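Local coordinates for methylmalonyl-CoA carboxyltransferase 12S subunit (Propionibacterium freudenreichii, PDB 1ON3), which catalyses transfer of the carboxyl group of methylmalonyl-CoA to the biotin of the 1.3S subunit, yielding propanoyl-CoA, and forms the hexameric core of transcarboxylase, at the interface of chains A and B. Residues are numbered along the deposited sequence; one frame, centred on the assembly and turned at random. Chains: chain A/B, Methylmalonyl-CoA carboxyltransferase 12S subunit.

Contact 1: the interface of chains A and B. Residues chain A 373-374, 380, 384; chain B 184, 202-203.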
loop_
_atom_site.group_PDB
_atom_site.type_symbol
_atom_site.label_atom_id
_atom_site.label_comp_id
_atom_site.label_asym_id
_atom_site.label_seq_id
_atom_site.Cartn_x
_atom_site.Cartn_y
_atom_site.Cartn_z
ATOM N N PHE A 373 -21.434 27.597 25.745
ATOM C CA PHE A 373 -21.647 26.441 26.604
ATOM C C PHE A 373 -22.432 26.866 27.852
ATOM O O PHE A 373 -22.414 28.039 28.230
ATOM C CB PHE A 373 -20.309 25.813 26.998
ATOM C CG PHE A 373 -19.680 25.016 25.885
ATOM C CD1 PHE A 373 -18.894 25.641 24.926
ATOM C CD2 PHE A 373 -19.960 23.656 25.745
ATOM C CE1 PHE A 373 -18.401 24.928 23.833
ATOM C CE2 PHE A 373 -19.471 22.931 24.653
ATOM C CZ PHE A 373 -18.696 23.571 23.701
ATOM N N LEU A 374 -23.121 25.914 28.476
ATOM C CA LEU A 374 -23.927 26.198 29.662
ATOM C C LEU A 374 -23.110 26.669 30.854
ATOM O O LEU A 374 -22.273 25.922 31.375
ATOM C CB LEU A 374 -24.712 24.958 30.087
ATOM C CG LEU A 374 -25.675 25.143 31.272
ATOM C CD1 LEU A 374 -26.778 26.127 30.886
ATOM C CD2 LEU A 374 -26.278 23.813 31.668
ATOM N N GLU A 380 -18.376 22.966 34.946
ATOM C CA GLU A 380 -16.919 23.000 35.039
ATOM C C GLU A 380 -16.430 21.811 35.866
ATOM O O GLU A 380 -15.477 21.133 35.483
ATOM C CB GLU A 380 -16.447 24.315 35.671
ATOM C CG GLU A 380 -16.928 25.562 34.924
ATOM C CD GLU A 380 -16.338 25.683 33.522
ATOM O OE1 GLU A 380 -16.972 26.350 32.674
ATOM O OE2 GLU A 380 -15.241 25.125 33.276
ATOM N N ILE A 384 -16.494 19.776 31.616
ATOM C CA ILE A 384 -16.975 20.242 30.323
ATOM C C ILE A 384 -15.781 20.451 29.397
ATOM O O ILE A 384 -15.915 20.363 28.178
ATOM C CB ILE A 384 -17.770 21.579 30.443
ATOM C CG1 ILE A 384 -18.234 22.044 29.056
ATOM C CG2 ILE A 384 -16.911 22.665 31.090
ATOM C CD1 ILE A 384 -19.205 21.085 28.375
ATOM N N TYR B 184 -9.914 24.302 25.332
ATOM C CA TYR B 184 -10.126 23.089 24.553
ATOM C C TYR B 184 -8.831 22.621 23.876
ATOM O O TYR B 184 -8.695 21.444 23.543
ATOM C CB TYR B 184 -11.244 23.312 23.535
ATOM C CG TYR B 184 -12.615 23.321 24.169
ATOM C CD1 TYR B 184 -13.500 24.373 23.943
ATOM C CD2 TYR B 184 -13.024 22.283 25.017
ATOM C CE1 TYR B 184 -14.770 24.400 24.548
ATOM C CE2 TYR B 184 -14.289 22.298 25.626
ATOM C CZ TYR B 184 -15.152 23.369 25.377
ATOM O OH TYR B 184 -16.404 23.406 25.945
ATOM N N ILE B 202 -14.114 26.866 31.035
ATOM C CA ILE B 202 -14.833 27.233 29.816
ATOM C C ILE B 202 -15.603 28.537 30.021
ATOM O O ILE B 202 -15.595 29.423 29.162
ATOM C CB ILE B 202 -15.814 26.105 29.393
ATOM C CG1 ILE B 202 -15.020 24.837 29.068
ATOM C CG2 ILE B 202 -16.636 26.536 28.181
ATOM C CD1 ILE B 202 -13.810 25.068 28.156
ATOM N N THR B 203 -16.265 28.643 31.171
ATOM C CA THR B 203 -17.026 29.834 31.535
ATOM C C THR B 203 -16.410 30.383 32.829
ATOM O O THR B 203 -16.244 29.643 33.804
ATOM C CB THR B 203 -18.514 29.499 31.799
ATOM O OG1 THR B 203 -19.069 28.842 30.656
ATOM C CG2 THR B 203 -19.310 30.779 32.062
HETATM O O HOH W 1 -20.455 30.045 28.521
HETATM O O HOH W 2 -19.000 26.093 30.598
#

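Contact 2: the interface of chains A and B. Residues chain A 127, 162-164, 167; chain B 513-514, 516.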
loop_
_atom_site.group_PDB
_atom_site.type_symbol
_atom_site.label_atom_id
_atom_site.label_comp_id
_atom_site.label_asym_id
_atom_site.label_seq_id
_atom_site.Cartn_x
_atom_site.Cartn_y
_atom_site.Cartn_z
ATOM N N LEU A 127 -18.725 -9.779 9.985
ATOM C CA LEU A 127 -17.489 -9.068 9.665
ATOM C C LEU A 127 -16.886 -9.594 8.358
ATOM O O LEU A 127 -16.531 -8.821 7.453
ATOM C CB LEU A 127 -16.471 -9.255 10.794
ATOM C CG LEU A 127 -15.082 -8.639 10.585
ATOM C CD1 LEU A 127 -15.200 -7.123 10.463
ATOM C CD2 LEU A 127 -14.176 -9.000 11.769
ATOM N N VAL A 162 -15.863 -4.862 19.554
ATOM C CA VAL A 162 -14.900 -3.832 19.210
ATOM C C VAL A 162 -14.276 -4.117 17.859
ATOM O O VAL A 162 -14.027 -3.193 17.078
ATOM C CB VAL A 162 -13.787 -3.697 20.284
ATOM C CG1 VAL A 162 -12.795 -2.587 19.877
ATOM C CG2 VAL A 162 -14.417 -3.355 21.636
ATOM N N LYS A 163 -14.050 -5.392 17.574
ATOM C CA LYS A 163 -13.447 -5.775 16.299
ATOM C C LYS A 163 -14.361 -5.321 15.144
ATOM O O LYS A 163 -13.887 -4.863 14.101
ATOM C CB LYS A 163 -13.245 -7.289 16.265
ATOM C CG LYS A 163 -12.369 -7.797 15.132
ATOM C CD LYS A 163 -12.360 -9.319 15.135
ATOM C CE LYS A 163 -11.525 -9.876 13.987
ATOM N NZ LYS A 163 -11.570 -11.362 13.940
ATOM N N LEU A 164 -15.671 -5.433 15.352
ATOM C CA LEU A 164 -16.648 -5.036 14.346
ATOM C C LEU A 164 -16.936 -3.543 14.329
ATOM O O LEU A 164 -17.416 -3.020 13.321
ATOM C CB LEU A 164 -17.979 -5.777 14.547
ATOM C CG LEU A 164 -18.168 -7.135 13.869
ATOM C CD1 LEU A 164 -17.223 -8.171 14.517
ATOM C CD2 LEU A 164 -19.632 -7.581 14.017
ATOM N N VAL A 167 -16.883 -1.114 11.280
ATOM C CA VAL A 167 -16.702 -1.896 10.051
ATOM C C VAL A 167 -18.078 -2.259 9.496
ATOM O O VAL A 167 -18.360 -2.003 8.323
ATOM C CB VAL A 167 -15.874 -3.194 10.281
ATOM C CG1 VAL A 167 -15.628 -3.906 8.925
ATOM C CG2 VAL A 167 -14.525 -2.845 10.927
ATOM N N ARG B 513 -5.532 -5.670 12.388
ATOM C CA ARG B 513 -6.846 -5.145 12.764
ATOM C C ARG B 513 -7.643 -4.857 11.494
ATOM O O ARG B 513 -7.074 -4.453 10.475
ATOM C CB ARG B 513 -6.704 -3.856 13.576
ATOM C CG ARG B 513 -6.100 -4.058 14.951
ATOM C CD ARG B 513 -6.989 -4.950 15.803
ATOM N NE ARG B 513 -8.229 -4.273 16.175
ATOM C CZ ARG B 513 -9.270 -4.877 16.739
ATOM N NH1 ARG B 513 -9.232 -6.184 16.995
ATOM N NH2 ARG B 513 -10.345 -4.174 17.055
ATOM N N PRO B 514 -8.968 -5.080 11.526
ATOM C CA PRO B 514 -9.811 -4.829 10.351
ATOM C C PRO B 514 -9.671 -3.375 9.877
ATOM O O PRO B 514 -9.473 -2.476 10.695
ATOM C CB PRO B 514 -11.222 -5.130 10.869
ATOM C CG PRO B 514 -10.985 -6.158 11.928
ATOM C CD PRO B 514 -9.767 -5.627 12.640
ATOM N N LYS B 516 -10.663 0.237 8.861
ATOM C CA LYS B 516 -11.747 1.124 9.277
ATOM C C LYS B 516 -11.157 2.513 9.462
ATOM O O LYS B 516 -9.953 2.644 9.707
ATOM C CB LYS B 516 -12.340 0.638 10.609
ATOM C CG LYS B 516 -11.354 0.680 11.787
ATOM C CD LYS B 516 -11.986 0.135 13.094
ATOM C CE LYS B 516 -12.164 -1.378 13.019
ATOM N NZ LYS B 516 -12.737 -1.970 14.262
HETATM O O HOH W 3 -12.489 -0.742 16.780
#

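Contact 1: the interface of chains A and B
The methylmalonic acid pocket of this carboxyltransferase-family enzyme is steadied from the neighbouring chain by A:Glu380, probably as a second-shell residue: the carboxylate, carried on helix 377-381, takes the amide N-H groups of B:Ile202 and B:Thr203, both of which line that pocket. Its oxygens divide the work. OE1 accepts from B:Thr203 N at 2.8 Å, the donor standing well above the carboxylate plane, while OE2 accepts from B:Ile202 N at 3.1 Å on its syn side in a nearly straight bond. A bend at chi2 (-66°) turns the acid head toward this pair of successive amides. With the carboxylate of A:Glu380 cut back to an alanine here, both amide N-H groups would probably lose their cross-chain acceptor, and the loop after strand 199-201 is likely to shift more freely. Water extends the polar seam: B:Thr203 OG1 touches water 2 at 2.8 Å, which also reaches A:Glu380 OE1, and water 1, which bridges to A:Phe373 O. With OG1 on the backbone-N side (chi1 -56°), the hydroxyl sits between the two waters.

The branches of B:Ile202 part toward different apolar partners. CG1 presses on A:Ile384 CG2 at 3.5 Å, the side chains meeting at about a right angle at the start of helix 384-397; CG2 leans on A:Phe373 CB. Its CD1 lies over the rim of one face of B:Tyr184, in its own chain, helping to set that ring. B:Tyr184 and A:Phe373 approach from opposite directions with their planes tilted by roughly 50°. The phenol OH is centred over one face of A:Phe373, 3.2 Å from CZ, and the ring edge follows, CE1 to CE1 at 3.7 Å. On its other edge B:Tyr184 has the carbonyl of A:Ile384 in its plane, CE2 lying 3.6 Å from that O.

Contact 2: the interface of chains A and B
B:Lys516 NZ is gripped at the end of helix 148-164, directly by one carbonyl and through water by the one before it: it donates to the carbonyl O of A:Lys163 at 3.1 Å and meets water 3 at 2.8 Å, and that water passes on to A:Val162 O. The ammonium group stands above the carbonyl plane of A:Lys163, away from its lone pairs. Carbonyl oxygens at a helix C-terminus form its negative end, which would probably suit a positive group here. The kink at chi3 (72°) brings CE and NZ round to these carbonyls, and CE then packs tightly against A:Val167 CG2 at 3.5 Å, the two side chains meeting at about a right angle.

Beside it the ring of B:Pro514 lies across the extended chain of A:Lys163, CG to CG at 3.9 Å, and its CB touches A:Val167 CG2 at 4.0 Å. B:Arg513 folds back at chi2 and chi3, putting its guanidinium beside the helix; NH2 comes 3.6 Å from A:Lys163 CA, and B:Pro514 CD sits over the rim of one guanidinium face. A:Lys163 runs on straight past CG, which keeps its NZ 6.5 Å from B:Arg513 NH1 and may ease the meeting of like charges. The site fastens the C-terminal tail of one subunit onto a helix of its neighbour within the homohexamer.

Contacts 1 and 2 lie about 34 Å apart, centre to centre, on one two-fold symmetric interface, and have no residue in common. Their roles are exchanged: contact 1 joins the C-terminal carboxyltransferase half of chain A to the N-terminal half of chain B, whereas in contact 2 the N-terminal half of chain A receives the tail of chain B. Each has a twin with the chains swapped. Together they show both halves of a subunit engaged by the same neighbour, which may tie assembly of the core to the shape of the pocket, since contact 1 borders the methylmalonic acid site while contact 2 appears mainly to hold the pair together.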